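Local coordinates for protein luciferase-like monooxygenase (Streptomyces bottropensis, PDB 7BIP) that probably acts as a luciferase-like monooxygenase in the biosynthesis of the tricyclic aromatic polyketide rishirilide, at residues A175-P180 and M194-I199; T224-H229 and D318-L323. All coordinates share one frame; numbering follows the deposited sequence.

Contact 1. Residues A175-P180 and M194-I199; sequences ATAKTP and MLVPSI
Two neighbouring parallel strands of the TIM barrel, 171-175 and 192-195, part company here at their C-terminal ends; helix 180-188 makes the beta-alpha-beta crossover between them. The last direct rung is T176 N to M194 O, 2.7 Å and nearly straight (169° at the hydrogen), with the donor almost on the C=O axis. At the next rung, T176 O and V196 N are too far apart (4.1 Å) to bond directly, and a water takes over: it donates to T176 O (2.8 Å) and accepts from V196 N (2.9 Å), bridging the opening fork. M194 leaves the strand on the same sheet face as A175. Its CB packs on A175 CA (3.7 Å) and a little less closely on A175 CB. CG, anti to the carbonyl carbon, still brushes A175 CA at 4.1 Å. From there chi2 (180°) carries SD straight on from CB, and the bend at chi3 turns CE away from A175; the side chain also touches H229 and approaches K41 on the barrel interior. L195 takes the other side of the sheet, against V205 and L209 of helix 202-218. T176 lies alongside it, pointing the same way. With chi1 at -176°, T176 OG1 is anti to the backbone N and reaches S182 OG, while CG2 takes the crowded position between N and carbonyl carbon and is pressed against L195. Beyond the water, apolar groups meet across the two loops. A177 CB meets V196 CG2, the branch beside the backbone N, and more loosely I199 CD1 from the following turn. Back at the fork, T176 CG2 stands 3.5 Å from L195 CD2, closer than usual for two carbons.

Contact 2. Residues T224-H229 and D318-L323; sequences TEEDIH and DFTISL
At the N-terminal end of the TIM barrel wall, strand 228-236 starts beside the last barrel strand, 320-324, in parallel pairing, with the turn 224-227 folded against the entry to 320-324. T320 works through three of its atoms, N, OG1 and CG2. Its N-H bonds to I228 O (2.9 Å), almost on the C=O axis. OG1, beside the backbone N at chi1 -60°, donates to E225 O at 2.8 Å, approaching from above the carbonyl plane; the hydroxyl thereby ties the turn to the strand. CG2, anti to N, sits over the centre of the H229 ring, 3.8 Å from its centroid, a CH-pi contact close to the ring normal. H229 ND1 is hydrogen-bonded to K41 NZ, and S322 OG meets H39 and K41, so the strands face a polar interior. T224 OG1 accepts from E226 N, an ST turn that shapes the loop. At the outer end E225 and D318 run side by side with their carboxylate planes nearly perpendicular, OE2 and OD1 4.2 Å apart. Both oxygens bond to the amino group of M1, and D318 OD1 also pairs with R313, which probably offsets the repulsion. On the flank of the strands, I228 crosses F319 at about a right angle: I228 CG2 packs on F319 CB at 3.7 Å, and I228 O lies in plane at the edge of the F319 ring.

How the contacts relate
Along the chain the contacts follow in series, both segments of contact 1 preceding both of contact 2, and their centres lie 13 Å apart. Both belong to the same parallel sheet, in which 171-175, 192-195, 228-236 and 320-324 are successive neighbours; the middle pair joins the contacts directly, L195 N probably bonding to H229 O (2.9 Å). Contact 1 marks where strands open at the C-terminal rim, the end where TIM-barrel enzymes usually carry their active site, whereas contact 2 lies where strands 228-236 and 320-324 begin, at the N-terminal end. M194 and S322 both approach K41, a calcium-site residue with no ion bound to this chain, so each contact contributes to the barrel interior.

Contact 1. Residues A175-P180 and M194-I199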
loop_
_atom_site.group_PDB
_atom_site.type_symbol
_atom_site.label_atom_id
_atom_site.label_comp_id
_atom_site.label_asym_id
_atom_site.label_seq_id
_atom_site.Cartn_x
_atom_site.Cartn_y
_atom_site.Cartn_z
ATOM N N ALA A 175 -5.565 16.479 -11.186
ATOM C CA ALA A 175 -4.490 17.457 -11.126
ATOM C C ALA A 175 -4.281 18.067 -12.499
ATOM O O ALA A 175 -4.203 17.352 -13.502
ATOM C CB ALA A 175 -3.195 16.816 -10.631
ATOM N N THR A 176 -4.211 19.392 -12.554
ATOM C CA THR A 176 -3.845 20.052 -13.797
ATOM C C THR A 176 -2.861 21.173 -13.494
ATOM O O THR A 176 -3.158 22.088 -12.716
ATOM C CB THR A 176 -5.081 20.555 -14.564
ATOM O OG1 THR A 176 -4.671 21.113 -15.821
ATOM C CG2 THR A 176 -5.898 21.573 -13.771
ATOM N N ALA A 177 -1.653 21.025 -14.039
ATOM C CA ALA A 177 -0.710 22.114 -14.230
ATOM C C ALA A 177 -0.637 22.545 -15.681
ATOM O O ALA A 177 0.075 23.502 -15.999
ATOM C CB ALA A 177 0.691 21.695 -13.775
ATOM N N LYS A 178 -1.376 21.865 -16.552
ATOM C CA LYS A 178 -1.070 21.763 -17.972
ATOM C C LYS A 178 -1.857 22.765 -18.797
ATOM O O LYS A 178 -1.294 23.651 -19.444
ATOM C CB LYS A 178 -1.437 20.345 -18.475
ATOM C CG LYS A 178 -0.948 19.174 -17.639
ATOM C CD LYS A 178 -2.075 18.556 -16.824
ATOM C CE LYS A 178 -1.478 17.568 -15.855
ATOM N NZ LYS A 178 -0.148 18.098 -15.480
ATOM N N THR A 179 -3.171 22.574 -18.808
ATOM C CA THR A 179 -4.161 23.080 -19.734
ATOM C C THR A 179 -5.419 23.434 -18.953
ATOM O O THR A 179 -5.942 22.580 -18.224
ATOM C CB THR A 179 -4.504 22.018 -20.787
ATOM O OG1 THR A 179 -5.350 21.026 -20.169
ATOM C CG2 THR A 179 -3.250 21.336 -21.331
ATOM N N PRO A 180 -5.930 24.662 -19.051
ATOM C CA PRO A 180 -7.227 24.954 -18.420
ATOM C C PRO A 180 -8.364 24.092 -18.956
ATOM O O PRO A 180 -9.375 23.938 -18.262
ATOM C CB PRO A 180 -7.436 26.438 -18.733
ATOM C CG PRO A 180 -6.054 26.979 -18.896
ATOM C CD PRO A 180 -5.277 25.880 -19.567
ATOM N N MET A 194 -6.843 19.947 -8.867
ATOM C CA MET A 194 -5.612 20.304 -8.170
ATOM C C MET A 194 -4.794 21.194 -9.094
ATOM O O MET A 194 -4.459 20.789 -10.208
ATOM C CB MET A 194 -4.826 19.055 -7.751
ATOM C CG MET A 194 -5.722 17.918 -7.249
ATOM S SD MET A 194 -4.791 16.450 -6.760
ATOM C CE MET A 194 -4.618 16.796 -5.017
ATOM N N LEU A 195 -4.502 22.413 -8.644
ATOM C CA LEU A 195 -3.791 23.398 -9.444
ATOM C C LEU A 195 -2.389 23.612 -8.886
ATOM O O LEU A 195 -2.073 23.211 -7.762
ATOM C CB LEU A 195 -4.562 24.727 -9.486
ATOM C CG LEU A 195 -6.032 24.662 -9.918
ATOM C CD1 LEU A 195 -6.589 26.069 -10.132
ATOM C CD2 LEU A 195 -6.184 23.843 -11.180
ATOM N N VAL A 196 -1.551 24.271 -9.685
ATOM C CA VAL A 196 -0.131 24.417 -9.352
ATOM C C VAL A 196 0.255 25.890 -9.384
ATOM O O VAL A 196 0.833 26.373 -10.372
ATOM C CB VAL A 196 0.744 23.578 -10.295
ATOM C CG1 VAL A 196 2.202 23.601 -9.838
ATOM C CG2 VAL A 196 0.223 22.141 -10.331
ATOM N N PRO A 197 -0.042 26.644 -8.324
ATOM C CA PRO A 197 0.226 28.090 -8.358
ATOM C C PRO A 197 1.698 28.427 -8.326
ATOM O O PRO A 197 2.071 29.534 -8.730
ATOM C CB PRO A 197 -0.480 28.603 -7.095
ATOM C CG PRO A 197 -0.483 27.418 -6.181
ATOM C CD PRO A 197 -0.718 26.238 -7.084
ATOM N N SER A 198 2.546 27.512 -7.866
ATOM C CA SER A 198 3.957 27.823 -7.694
ATOM C C SER A 198 4.709 27.917 -9.015
ATOM O O SER A 198 5.844 28.404 -9.025
ATOM C CB SER A 198 4.606 26.778 -6.787
ATOM O OG SER A 198 4.619 25.507 -7.405
ATOM N N ILE A 199 4.107 27.486 -10.122
ATOM C CA ILE A 199 4.756 27.576 -11.427
ATOM C C ILE A 199 3.945 28.468 -12.356
ATOM O O ILE A 199 4.479 29.015 -13.326
ATOM C CB ILE A 199 4.957 26.181 -12.047
ATOM C CG1 ILE A 199 3.613 25.579 -12.455
ATOM C CG2 ILE A 199 5.686 25.266 -11.075
ATOM C CD1 ILE A 199 3.721 24.429 -13.425
HETATM O O HOH W 1 -2.477 24.833 -12.375
#

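Contact 2. Residues T224-H229 and D318-L323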
loop_
_atom_site.group_PDB
_atom_site.type_symbol
_atom_site.label_atom_id
_atom_site.label_comp_id
_atom_site.label_asym_id
_atom_site.label_seq_id
_atom_site.Cartn_x
_atom_site.Cartn_y
_atom_site.Cartn_z
ATOM N N THR A 224 -17.121 22.893 -3.474
ATOM C CA THR A 224 -16.773 23.428 -2.168
ATOM C C THR A 224 -15.272 23.694 -2.112
ATOM O O THR A 224 -14.522 23.371 -3.037
ATOM C CB THR A 224 -17.164 22.471 -1.046
ATOM O OG1 THR A 224 -16.268 21.351 -1.050
ATOM C CG2 THR A 224 -18.597 21.979 -1.225
ATOM N N GLU A 225 -14.819 24.267 -0.997
ATOM C CA GLU A 225 -13.393 24.521 -0.843
ATOM C C GLU A 225 -12.580 23.234 -0.800
ATOM O O GLU A 225 -11.375 23.272 -1.068
ATOM C CB GLU A 225 -13.131 25.354 0.419
ATOM C CG GLU A 225 -13.655 24.743 1.699
ATOM C CD GLU A 225 -13.331 25.589 2.911
ATOM O OE1 GLU A 225 -13.748 25.227 4.030
ATOM O OE2 GLU A 225 -12.652 26.619 2.749
ATOM N N GLU A 226 -13.205 22.094 -0.499
ATOM C CA GLU A 226 -12.479 20.826 -0.513
ATOM C C GLU A 226 -12.340 20.233 -1.912
ATOM O O GLU A 226 -11.637 19.225 -2.075
ATOM C CB GLU A 226 -13.152 19.822 0.425
ATOM C CG GLU A 226 -12.835 20.080 1.886
ATOM C CD GLU A 226 -13.600 19.185 2.830
ATOM O OE1 GLU A 226 -14.846 19.270 2.840
ATOM O OE2 GLU A 226 -12.955 18.405 3.567
ATOM N N ASP A 227 -12.958 20.843 -2.922
ATOM C CA ASP A 227 -12.855 20.379 -4.300
ATOM C C ASP A 227 -11.712 21.033 -5.060
ATOM O O ASP A 227 -11.497 20.702 -6.228
ATOM C CB ASP A 227 -14.168 20.638 -5.044
ATOM C CG ASP A 227 -15.271 19.713 -4.598
ATOM O OD1 ASP A 227 -15.034 18.485 -4.571
ATOM O OD2 ASP A 227 -16.369 20.209 -4.265
ATOM N N ILE A 228 -10.980 21.954 -4.434
ATOM C CA ILE A 228 -9.919 22.701 -5.097
ATOM C C ILE A 228 -8.690 22.637 -4.201
ATOM O O ILE A 228 -8.715 23.158 -3.077
ATOM C CB ILE A 228 -10.322 24.159 -5.362
ATOM C CG1 ILE A 228 -11.529 24.232 -6.306
ATOM C CG2 ILE A 228 -9.158 24.949 -5.937
ATOM C CD1 ILE A 228 -12.140 25.618 -6.365
ATOM N N HIS A 229 -7.629 21.992 -4.690
ATOM C CA HIS A 229 -6.399 21.781 -3.932
ATOM C C HIS A 229 -5.230 22.475 -4.614
ATOM O O HIS A 229 -5.122 22.463 -5.838
ATOM C CB HIS A 229 -6.057 20.285 -3.819
ATOM C CG HIS A 229 -6.823 19.554 -2.760
ATOM N ND1 HIS A 229 -6.223 18.676 -1.881
ATOM C CD2 HIS A 229 -8.145 19.538 -2.465
ATOM C CE1 HIS A 229 -7.141 18.167 -1.077
ATOM N NE2 HIS A 229 -8.315 18.670 -1.414
ATOM N N ASP A 318 -11.896 30.666 -1.385
ATOM C CA ASP A 318 -11.596 29.659 -0.371
ATOM C C ASP A 318 -11.305 28.307 -1.015
ATOM O O ASP A 318 -12.057 27.851 -1.881
ATOM C CB ASP A 318 -12.761 29.537 0.605
ATOM C CG ASP A 318 -12.752 30.624 1.644
ATOM O OD1 ASP A 318 -11.760 30.713 2.394
ATOM O OD2 ASP A 318 -13.729 31.399 1.700
ATOM N N PHE A 319 -10.220 27.661 -0.596
ATOM C CA PHE A 319 -9.860 26.352 -1.143
ATOM C C PHE A 319 -8.970 25.640 -0.126
ATOM O O PHE A 319 -8.808 26.102 1.010
ATOM C CB PHE A 319 -9.205 26.494 -2.526
ATOM C CG PHE A 319 -7.867 27.201 -2.512
ATOM C CD1 PHE A 319 -6.687 26.472 -2.564
ATOM C CD2 PHE A 319 -7.792 28.584 -2.462
ATOM C CE1 PHE A 319 -5.457 27.111 -2.549
ATOM C CE2 PHE A 319 -6.560 29.230 -2.451
ATOM C CZ PHE A 319 -5.387 28.485 -2.495
ATOM N N THR A 320 -8.427 24.491 -0.523
ATOM C CA THR A 320 -7.625 23.632 0.342
ATOM C C THR A 320 -6.154 23.745 -0.044
ATOM O O THR A 320 -5.783 23.438 -1.184
ATOM C CB THR A 320 -8.106 22.186 0.235
ATOM O OG1 THR A 320 -9.482 22.114 0.646
ATOM C CG2 THR A 320 -7.265 21.279 1.115
ATOM N N ILE A 321 -5.318 24.180 0.903
ATOM C CA ILE A 321 -3.877 24.296 0.686
ATOM C C ILE A 321 -3.188 23.130 1.377
ATOM O O ILE A 321 -3.509 22.814 2.531
ATOM C CB ILE A 321 -3.331 25.629 1.226
ATOM C CG1 ILE A 321 -3.663 26.781 0.269
ATOM C CG2 ILE A 321 -1.806 25.533 1.451
ATOM C CD1 ILE A 321 -3.265 28.176 0.771
ATOM N N SER A 322 -2.243 22.499 0.681
ATOM C CA SER A 322 -1.331 21.534 1.288
ATOM C C SER A 322 0.011 22.218 1.497
ATOM O O SER A 322 0.616 22.710 0.535
ATOM C CB SER A 322 -1.152 20.279 0.427
ATOM O OG SER A 322 -2.391 19.669 0.135
ATOM N N LEU A 323 0.471 22.243 2.745
ATOM C CA LEU A 323 1.737 22.883 3.098
ATOM C C LEU A 323 2.854 21.853 2.981
ATOM O O LEU A 323 2.903 20.893 3.750
ATOM C CB LEU A 323 1.654 23.451 4.513
ATOM C CG LEU A 323 0.451 24.359 4.779
ATOM C CD1 LEU A 323 0.219 24.467 6.278
ATOM C CD2 LEU A 323 0.665 25.745 4.150
#